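Local coordinates for Pbp related beta-lactamase (Pyrococcus abyssi, PDB 2QMI), which probably acts as a serine peptidase of the penicillin-binding protein and beta-lactamase family, assembled into a self-compartmentalizing octamer, at residues Lys18-Ile26 with Pro48-Gly56; Ser305-Ile313 with Ala324-Ser335. All coordinates share one frame; numbering follows the deposited sequence.

Contact 1: Lys18-Ile26 with Pro48-Gly56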
loop_
_atom_site.group_PDB
_atom_site.type_symbol
_atom_site.label_atom_id
_atom_site.label_comp_id
_atom_site.label_asym_id
_atom_site.label_seq_id
_atom_site.Cartn_x
_atom_site.Cartn_y
_atom_site.Cartn_z
ATOM N N LYS A 18 -15.464 6.349 -25.458
ATOM C CA LYS A 18 -15.597 4.921 -25.195
ATOM C C LYS A 18 -17.043 4.432 -25.097
ATOM O O LYS A 18 -17.462 3.906 -24.062
ATOM C CB LYS A 18 -14.839 4.530 -23.923
ATOM C CG LYS A 18 -14.618 3.019 -23.814
ATOM C CD LYS A 18 -13.424 2.650 -22.935
ATOM C CE LYS A 18 -13.064 1.175 -23.125
ATOM N NZ LYS A 18 -11.900 0.726 -22.313
ATOM N N VAL A 19 -17.803 4.605 -26.177
ATOM C CA VAL A 19 -19.194 4.157 -26.210
ATOM C C VAL A 19 -19.236 2.809 -26.939
ATOM O O VAL A 19 -18.670 2.667 -28.019
ATOM C CB VAL A 19 -20.108 5.171 -26.951
ATOM C CG1 VAL A 19 -21.560 4.724 -26.859
ATOM C CG2 VAL A 19 -19.939 6.570 -26.354
ATOM N N PRO A 20 -19.908 1.805 -26.353
ATOM C CA PRO A 20 -20.024 0.460 -26.933
ATOM C C PRO A 20 -20.760 0.391 -28.282
ATOM O O PRO A 20 -20.208 -0.079 -29.273
ATOM C CB PRO A 20 -20.762 -0.329 -25.848
ATOM C CG PRO A 20 -20.485 0.455 -24.574
ATOM C CD PRO A 20 -20.603 1.874 -25.058
ATOM N N GLY A 21 -22.010 0.846 -28.296
ATOM C CA GLY A 21 -22.808 0.810 -29.508
ATOM C C GLY A 21 -23.828 1.935 -29.557
ATOM O O GLY A 21 -24.143 2.533 -28.530
ATOM N N ILE A 22 -24.343 2.213 -30.755
ATOM C CA ILE A 22 -25.322 3.274 -30.971
ATOM C C ILE A 22 -26.229 2.978 -32.170
ATOM O O ILE A 22 -25.800 2.370 -33.149
ATOM C CB ILE A 22 -24.617 4.634 -31.234
ATOM C CG1 ILE A 22 -24.190 5.274 -29.913
ATOM C CG2 ILE A 22 -25.530 5.558 -32.032
ATOM C CD1 ILE A 22 -23.466 6.611 -30.067
ATOM N N SER A 23 -27.484 3.413 -32.088
ATOM C CA SER A 23 -28.429 3.228 -33.185
ATOM C C SER A 23 -29.078 4.563 -33.499
ATOM O O SER A 23 -29.285 5.380 -32.603
ATOM C CB SER A 23 -29.507 2.207 -32.814
ATOM O OG SER A 23 -29.010 0.887 -32.933
ATOM N N ILE A 24 -29.400 4.784 -34.768
ATOM C CA ILE A 24 -30.034 6.032 -35.180
ATOM C C ILE A 24 -30.927 5.853 -36.408
ATOM O O ILE A 24 -30.604 5.094 -37.325
ATOM C CB ILE A 24 -28.967 7.120 -35.493
ATOM C CG1 ILE A 24 -29.643 8.436 -35.904
ATOM C CG2 ILE A 24 -28.043 6.632 -36.597
ATOM C CD1 ILE A 24 -28.673 9.588 -36.159
ATOM N N SER A 25 -32.065 6.535 -36.410
ATOM C CA SER A 25 -32.971 6.482 -37.553
ATOM C C SER A 25 -33.338 7.922 -37.894
ATOM O O SER A 25 -33.438 8.769 -37.002
ATOM C CB SER A 25 -34.222 5.656 -37.230
ATOM O OG SER A 25 -34.956 6.217 -36.162
ATOM N N ILE A 26 -33.496 8.211 -39.184
ATOM C CA ILE A 26 -33.838 9.567 -39.620
ATOM C C ILE A 26 -35.110 9.593 -40.451
ATOM O O ILE A 26 -35.290 8.773 -41.353
ATOM C CB ILE A 26 -32.719 10.198 -40.473
ATOM C CG1 ILE A 26 -31.382 10.118 -39.740
ATOM C CG2 ILE A 26 -33.043 11.663 -40.750
ATOM C CD1 ILE A 26 -30.249 10.777 -40.503
ATOM N N PRO A 48 -23.111 -6.902 -32.886
ATOM C CA PRO A 48 -23.232 -5.521 -33.360
ATOM C C PRO A 48 -24.546 -4.795 -33.067
ATOM O O PRO A 48 -25.580 -5.418 -32.825
ATOM C CB PRO A 48 -23.006 -5.668 -34.857
ATOM C CG PRO A 48 -23.750 -6.943 -35.152
ATOM C CD PRO A 48 -23.300 -7.856 -33.998
ATOM N N SER A 49 -24.485 -3.464 -33.072
ATOM C CA SER A 49 -25.674 -2.638 -32.890
ATOM C C SER A 49 -26.272 -2.475 -34.291
ATOM O O SER A 49 -25.543 -2.252 -35.267
ATOM C CB SER A 49 -25.313 -1.255 -32.321
ATOM O OG SER A 49 -25.389 -1.242 -30.901
ATOM N N THR A 50 -27.590 -2.601 -34.394
ATOM C CA THR A 50 -28.276 -2.469 -35.675
ATOM C C THR A 50 -29.521 -1.588 -35.535
ATOM O O THR A 50 -29.933 -1.259 -34.432
ATOM C CB THR A 50 -28.728 -3.832 -36.200
ATOM O OG1 THR A 50 -29.917 -4.232 -35.512
ATOM C CG2 THR A 50 -27.652 -4.869 -35.970
ATOM N N PRO A 51 -30.134 -1.193 -36.662
ATOM C CA PRO A 51 -31.332 -0.352 -36.593
ATOM C C PRO A 51 -32.402 -0.987 -35.705
ATOM O O PRO A 51 -33.183 -0.288 -35.062
ATOM C CB PRO A 51 -31.777 -0.275 -38.052
ATOM C CG PRO A 51 -30.503 -0.361 -38.792
ATOM C CD PRO A 51 -29.756 -1.445 -38.063
ATOM N N GLU A 52 -32.411 -2.320 -35.682
ATOM C CA GLU A 52 -33.375 -3.108 -34.918
ATOM C C GLU A 52 -33.080 -3.270 -33.415
ATOM O O GLU A 52 -34.006 -3.364 -32.616
ATOM C CB GLU A 52 -33.508 -4.518 -35.528
ATOM C CG GLU A 52 -33.947 -4.612 -37.005
ATOM C CD GLU A 52 -32.863 -4.184 -38.001
ATOM O OE1 GLU A 52 -31.681 -4.057 -37.596
ATOM O OE2 GLU A 52 -33.194 -3.981 -39.196
ATOM N N THR A 53 -31.805 -3.323 -33.032
ATOM C CA THR A 53 -31.439 -3.516 -31.622
ATOM C C THR A 53 -32.270 -2.697 -30.631
ATOM O O THR A 53 -32.566 -1.521 -30.846
ATOM C CB THR A 53 -29.915 -3.262 -31.384
ATOM O OG1 THR A 53 -29.615 -3.362 -29.981
ATOM C CG2 THR A 53 -29.520 -1.905 -31.868
ATOM N N ILE A 54 -32.649 -3.348 -29.541
ATOM C CA ILE A 54 -33.463 -2.732 -28.509
ATOM C C ILE A 54 -32.659 -2.204 -27.317
ATOM O O ILE A 54 -31.792 -2.894 -26.783
ATOM C CB ILE A 54 -34.536 -3.743 -28.035
ATOM C CG1 ILE A 54 -35.655 -3.799 -29.081
ATOM C CG2 ILE A 54 -35.066 -3.371 -26.664
ATOM C CD1 ILE A 54 -36.687 -4.865 -28.834
ATOM N N TYR A 55 -32.964 -0.966 -26.922
ATOM C CA TYR A 55 -32.312 -0.301 -25.794
ATOM C C TYR A 55 -33.392 0.253 -24.879
ATOM O O TYR A 55 -34.563 0.315 -25.252
ATOM C CB TYR A 55 -31.483 0.907 -26.244
ATOM C CG TYR A 55 -30.455 0.685 -27.323
ATOM C CD1 TYR A 55 -29.091 0.777 -27.038
ATOM C CD2 TYR A 55 -30.841 0.483 -28.647
ATOM C CE1 TYR A 55 -28.136 0.683 -28.051
ATOM C CE2 TYR A 55 -29.901 0.388 -29.666
ATOM C CZ TYR A 55 -28.550 0.488 -29.368
ATOM O OH TYR A 55 -27.622 0.387 -30.382
ATOM N N GLY A 56 -32.990 0.674 -23.685
ATOM C CA GLY A 56 -33.942 1.286 -22.778
ATOM C C GLY A 56 -34.016 2.728 -23.257
ATOM O O GLY A 56 -33.014 3.257 -23.743
#
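At the edge of the Y55 ring, near its plane, lies S23 OG, 3.4 Å from Y55 CE2, while the carbonyl carbon of I22 and the oxygen of G21 approach obliquely. Carrying CG beside its own backbone N (chi1 -54°), Y55 extends its side chain to the strand and brings its hydroxyl among those of two serines. Y55 OH is 2.9 Å from S23 OG in a hydrogen bond whose proton has another possible acceptor, and it is also hydrogen-bonded to S49 OG at 2.8 Å, where either group could donate. G21 has no side chain, which suits its place, since S49 OG comes up to G21 CA at 3.6 Å. S23 points from its strand toward segment 48-56, and its small hydroxymethyl group fits between Y55 and the bend at T50-T53. A bond from S23 OG to T50 O is doubtful, because T50 O is crowded in the model. The bend has its own brace, an ST motif in which T53 N donates to T50 OG1 (3.2 Å, 147°), and T50 OG1 is further bonded to D209. P51, well suited to a turn, packs on A35 and L242. Segment 48-56 thus joins the strand through side chains instead of sheet pairing. The linked hydroxyls of S49, Y55 and S23 give one another polar partners inside a buried interface, where the loop packs against strand 21-28 of the main antiparallel sheet in the beta-lactamase-type domain.

Contact 2: Ser305-Ile313 with Ala324-Ser335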
loop_
_atom_site.group_PDB
_atom_site.type_symbol
_atom_site.label_atom_id
_atom_site.label_comp_id
_atom_site.label_asym_id
_atom_site.label_seq_id
_atom_site.Cartn_x
_atom_site.Cartn_y
_atom_site.Cartn_z
ATOM N N SER A 305 -32.518 8.714 -19.759
ATOM C CA SER A 305 -31.374 8.023 -19.196
ATOM C C SER A 305 -31.734 7.133 -18.016
ATOM O O SER A 305 -32.468 7.543 -17.119
ATOM C CB SER A 305 -30.315 9.026 -18.748
ATOM O OG SER A 305 -29.276 8.350 -18.063
ATOM N N VAL A 306 -31.224 5.907 -18.029
ATOM C CA VAL A 306 -31.456 4.988 -16.928
ATOM C C VAL A 306 -30.097 4.502 -16.426
ATOM O O VAL A 306 -29.983 3.450 -15.792
ATOM C CB VAL A 306 -32.338 3.790 -17.353
ATOM C CG1 VAL A 306 -33.797 4.172 -17.238
ATOM C CG2 VAL A 306 -32.031 3.392 -18.781
ATOM N N GLY A 307 -29.068 5.292 -16.718
ATOM C CA GLY A 307 -27.728 4.947 -16.293
ATOM C C GLY A 307 -26.938 4.162 -17.321
ATOM O O GLY A 307 -25.990 4.686 -17.903
ATOM N N MET A 308 -27.322 2.909 -17.553
ATOM C CA MET A 308 -26.613 2.077 -18.518
ATOM C C MET A 308 -27.155 2.188 -19.948
ATOM O O MET A 308 -26.592 1.600 -20.863
ATOM C CB MET A 308 -26.617 0.605 -18.072
ATOM C CG MET A 308 -27.927 -0.133 -18.280
ATOM S SD MET A 308 -29.197 0.289 -17.092
ATOM C CE MET A 308 -29.928 1.553 -17.833
ATOM N N TYR A 309 -28.259 2.914 -20.130
ATOM C CA TYR A 309 -28.849 3.131 -21.459
ATOM C C TYR A 309 -29.274 4.594 -21.493
ATOM O O TYR A 309 -29.718 5.124 -20.482
ATOM C CB TYR A 309 -30.121 2.292 -21.688
ATOM C CG TYR A 309 -29.982 0.785 -21.709
ATOM C CD1 TYR A 309 -29.361 0.120 -22.773
ATOM C CD2 TYR A 309 -30.514 0.017 -20.677
ATOM C CE1 TYR A 309 -29.280 -1.281 -22.796
ATOM C CE2 TYR A 309 -30.438 -1.374 -20.691
ATOM C CZ TYR A 309 -29.826 -2.017 -21.743
ATOM O OH TYR A 309 -29.758 -3.395 -21.715
ATOM N N THR A 310 -29.136 5.244 -22.646
ATOM C CA THR A 310 -29.562 6.636 -22.801
ATOM C C THR A 310 -30.150 6.802 -24.199
ATOM O O THR A 310 -29.908 5.981 -25.078
ATOM C CB THR A 310 -28.400 7.660 -22.622
ATOM O OG1 THR A 310 -27.432 7.489 -23.661
ATOM C CG2 THR A 310 -27.735 7.484 -21.265
ATOM N N GLY A 311 -30.931 7.858 -24.398
ATOM C CA GLY A 311 -31.526 8.073 -25.700
ATOM C C GLY A 311 -32.080 9.468 -25.900
ATOM O O GLY A 311 -32.075 10.289 -24.980
ATOM N N TYR A 312 -32.552 9.732 -27.114
ATOM C CA TYR A 312 -33.129 11.022 -27.455
ATOM C C TYR A 312 -33.956 10.916 -28.734
ATOM O O TYR A 312 -33.610 10.171 -29.649
ATOM C CB TYR A 312 -32.033 12.064 -27.675
ATOM C CG TYR A 312 -32.560 13.459 -27.909
ATOM C CD1 TYR A 312 -32.956 14.263 -26.839
ATOM C CD2 TYR A 312 -32.683 13.973 -29.202
ATOM C CE1 TYR A 312 -33.456 15.543 -27.046
ATOM C CE2 TYR A 312 -33.185 15.251 -29.422
ATOM C CZ TYR A 312 -33.567 16.033 -28.341
ATOM O OH TYR A 312 -34.054 17.305 -28.544
ATOM N N ILE A 313 -35.062 11.648 -28.776
ATOM C CA ILE A 313 -35.906 11.686 -29.957
ATOM C C ILE A 313 -36.230 13.158 -30.127
ATOM O O ILE A 313 -36.340 13.889 -29.145
ATOM C CB ILE A 313 -37.246 10.880 -29.808
ATOM C CG1 ILE A 313 -38.143 11.527 -28.752
ATOM C CG2 ILE A 313 -36.952 9.415 -29.482
ATOM C CD1 ILE A 313 -39.549 10.960 -28.728
ATOM N N ALA A 324 -34.102 9.851 -34.090
ATOM C CA ALA A 324 -34.118 9.006 -32.913
ATOM C C ALA A 324 -32.726 8.403 -32.772
ATOM O O ALA A 324 -32.184 7.852 -33.736
ATOM C CB ALA A 324 -35.156 7.906 -33.063
ATOM N N VAL A 325 -32.153 8.530 -31.576
ATOM C CA VAL A 325 -30.829 7.995 -31.266
ATOM C C VAL A 325 -30.853 7.225 -29.936
ATOM O O VAL A 325 -31.296 7.748 -28.907
ATOM C CB VAL A 325 -29.779 9.123 -31.148
ATOM C CG1 VAL A 325 -28.401 8.537 -30.824
ATOM C CG2 VAL A 325 -29.726 9.923 -32.436
ATOM N N LEU A 326 -30.385 5.980 -29.965
ATOM C CA LEU A 326 -30.334 5.160 -28.761
ATOM C C LEU A 326 -28.880 4.781 -28.488
ATOM O O LEU A 326 -28.106 4.570 -29.417
ATOM C CB LEU A 326 -31.207 3.910 -28.922
ATOM C CG LEU A 326 -32.709 4.206 -28.972
ATOM C CD1 LEU A 326 -33.502 2.913 -29.058
ATOM C CD2 LEU A 326 -33.103 4.994 -27.730
ATOM N N GLU A 327 -28.517 4.692 -27.214
ATOM C CA GLU A 327 -27.146 4.380 -26.843
ATOM C C GLU A 327 -26.984 3.381 -25.695
ATOM O O GLU A 327 -27.719 3.410 -24.710
ATOM C CB GLU A 327 -26.408 5.678 -26.500
ATOM C CG GLU A 327 -24.905 5.523 -26.340
ATOM C CD GLU A 327 -24.227 6.839 -26.010
ATOM O OE1 GLU A 327 -24.534 7.846 -26.693
ATOM O OE2 GLU A 327 -23.386 6.859 -25.076
ATOM N N ASN A 328 -25.973 2.532 -25.854
ATOM C CA ASN A 328 -25.584 1.460 -24.939
ATOM C C ASN A 328 -24.870 1.900 -23.659
ATOM O O ASN A 328 -24.241 1.081 -22.996
ATOM C CB ASN A 328 -24.663 0.496 -25.690
ATOM C CG ASN A 328 -25.109 -0.923 -25.570
ATOM O OD1 ASN A 328 -26.205 -1.180 -25.082
ATOM N ND2 ASN A 328 -24.283 -1.862 -26.020
ATOM N N SER A 329 -24.952 3.186 -23.330
ATOM C CA SER A 329 -24.303 3.733 -22.138
ATOM C C SER A 329 -24.567 5.235 -22.102
ATOM O O SER A 329 -25.481 5.718 -22.773
ATOM C CB SER A 329 -22.789 3.469 -22.178
ATOM O OG SER A 329 -22.197 4.040 -23.338
ATOM N N SER A 330 -23.787 5.970 -21.314
ATOM C CA SER A 330 -23.960 7.419 -21.248
ATOM C C SER A 330 -22.630 8.100 -21.561
ATOM O O SER A 330 -22.329 9.172 -21.034
ATOM C CB SER A 330 -24.448 7.850 -19.861
ATOM O OG SER A 330 -23.420 7.702 -18.900
ATOM N N GLY A 331 -21.843 7.462 -22.425
ATOM C CA GLY A 331 -20.547 7.997 -22.804
ATOM C C GLY A 331 -20.611 9.309 -23.570
ATOM O O GLY A 331 -19.760 10.182 -23.388
ATOM N N TYR A 332 -21.601 9.437 -24.450
ATOM C CA TYR A 332 -21.780 10.657 -25.229
ATOM C C TYR A 332 -23.279 10.949 -25.371
ATOM O O TYR A 332 -24.053 10.078 -25.766
ATOM C CB TYR A 332 -21.141 10.509 -26.607
ATOM C CG TYR A 332 -21.019 11.819 -27.336
ATOM C CD1 TYR A 332 -20.164 12.821 -26.871
ATOM C CD2 TYR A 332 -21.790 12.080 -28.462
ATOM C CE1 TYR A 332 -20.086 14.057 -27.515
ATOM C CE2 TYR A 332 -21.722 13.308 -29.112
ATOM C CZ TYR A 332 -20.875 14.294 -28.637
ATOM O OH TYR A 332 -20.836 15.520 -29.274
ATOM N N PRO A 333 -23.700 12.188 -25.065
ATOM C CA PRO A 333 -25.110 12.592 -25.149
ATOM C C PRO A 333 -25.793 12.318 -26.487
ATOM O O PRO A 333 -25.433 12.898 -27.509
ATOM C CB PRO A 333 -25.065 14.087 -24.831
ATOM C CG PRO A 333 -23.807 14.238 -24.014
ATOM C CD PRO A 333 -22.848 13.342 -24.737
ATOM N N PRO A 334 -26.796 11.429 -26.492
ATOM C CA PRO A 334 -27.519 11.103 -27.727
ATOM C C PRO A 334 -28.118 12.359 -28.368
ATOM O O PRO A 334 -28.192 12.466 -29.594
ATOM C CB PRO A 334 -28.598 10.132 -27.250
ATOM C CG PRO A 334 -27.941 9.452 -26.084
ATOM C CD PRO A 334 -27.281 10.607 -25.370
ATOM N N SER A 335 -28.548 13.303 -27.533
ATOM C CA SER A 335 -29.140 14.538 -28.032
ATOM C C SER A 335 -28.168 15.272 -28.953
ATOM O O SER A 335 -28.568 15.807 -29.986
ATOM C CB SER A 335 -29.542 15.448 -26.869
ATOM O OG SER A 335 -28.400 15.944 -26.198
HETATM O O HOH W 1 -22.863 4.462 -18.431
#
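T310 and E327 open a regular antiparallel pairing, strand 310-313 running at 179° to strand 324-327 with the axes 4.7 Å apart; the two belong to the beta hairpin 310-316/321-327 in the main antiparallel sheet of the beta-lactamase-type domain. T310 with E327 and Y312 with V325 are hydrogen-bonded pairs, each joined by two backbone bonds; V325 N to Y312 O, at 2.9 Å and 171°, is nearly straight. Between them G311 faces L326 in a non-hydrogen-bonded pair, and glycine, without a side chain, lets L326 CD2 come to 4.0 Å from G311 CA. I313 and A324 form the next such pair, on the same face, which packs against helix 241-252. T310, Y312, V325 and E327 occupy the other face, where helix 334-345 lies over T310 (P334), Y312 (P334, S335) and V325 (A338). There Y312 offers one ring face to S335, whose CB stands 3.8 Å from the ring centroid in a CH-pi contact. T310 takes up chi1 of 65°, setting OG1 between its backbone N and carbonyl carbon, and donates to S329 O at 2.8 Å. The hydroxyl thereby ties the strand to the turn that leaves its partner, and P334 crosses beside it at about a right angle. Past the strand ends, water 1 donates to G307 O and is weakly bonded to S330 OG. The extended side chain of E327 reaches its own turn, where OE2 accepts Y332 N through its syn lone pair at 3.2 Å. E327 OE1 lies 2.5 Å from Y332 O, so this buried acid probably keeps a proton while it links the turn to the strand end.

Helix 3-16 leads into strand 21-28, and contact 1 is made when the chain, having folded back as strand 31-38, returns past that first strand at 48-56. Contact 2 comes some 250 residues later, as the hairpin of strands 310-316 and 321-327 closes and turns into helix 334-345. The two follow one another in series, neither enclosing the other. They meet in space because strands 21-28 and 321-327 are neighbours in one antiparallel sheet, probably hydrogen-bonded through S23 O to L326 N and S25 N to A324 O. Early and late parts of the beta-lactamase region are thereby sewn together, with P20 packed on S329 and V19 on E327.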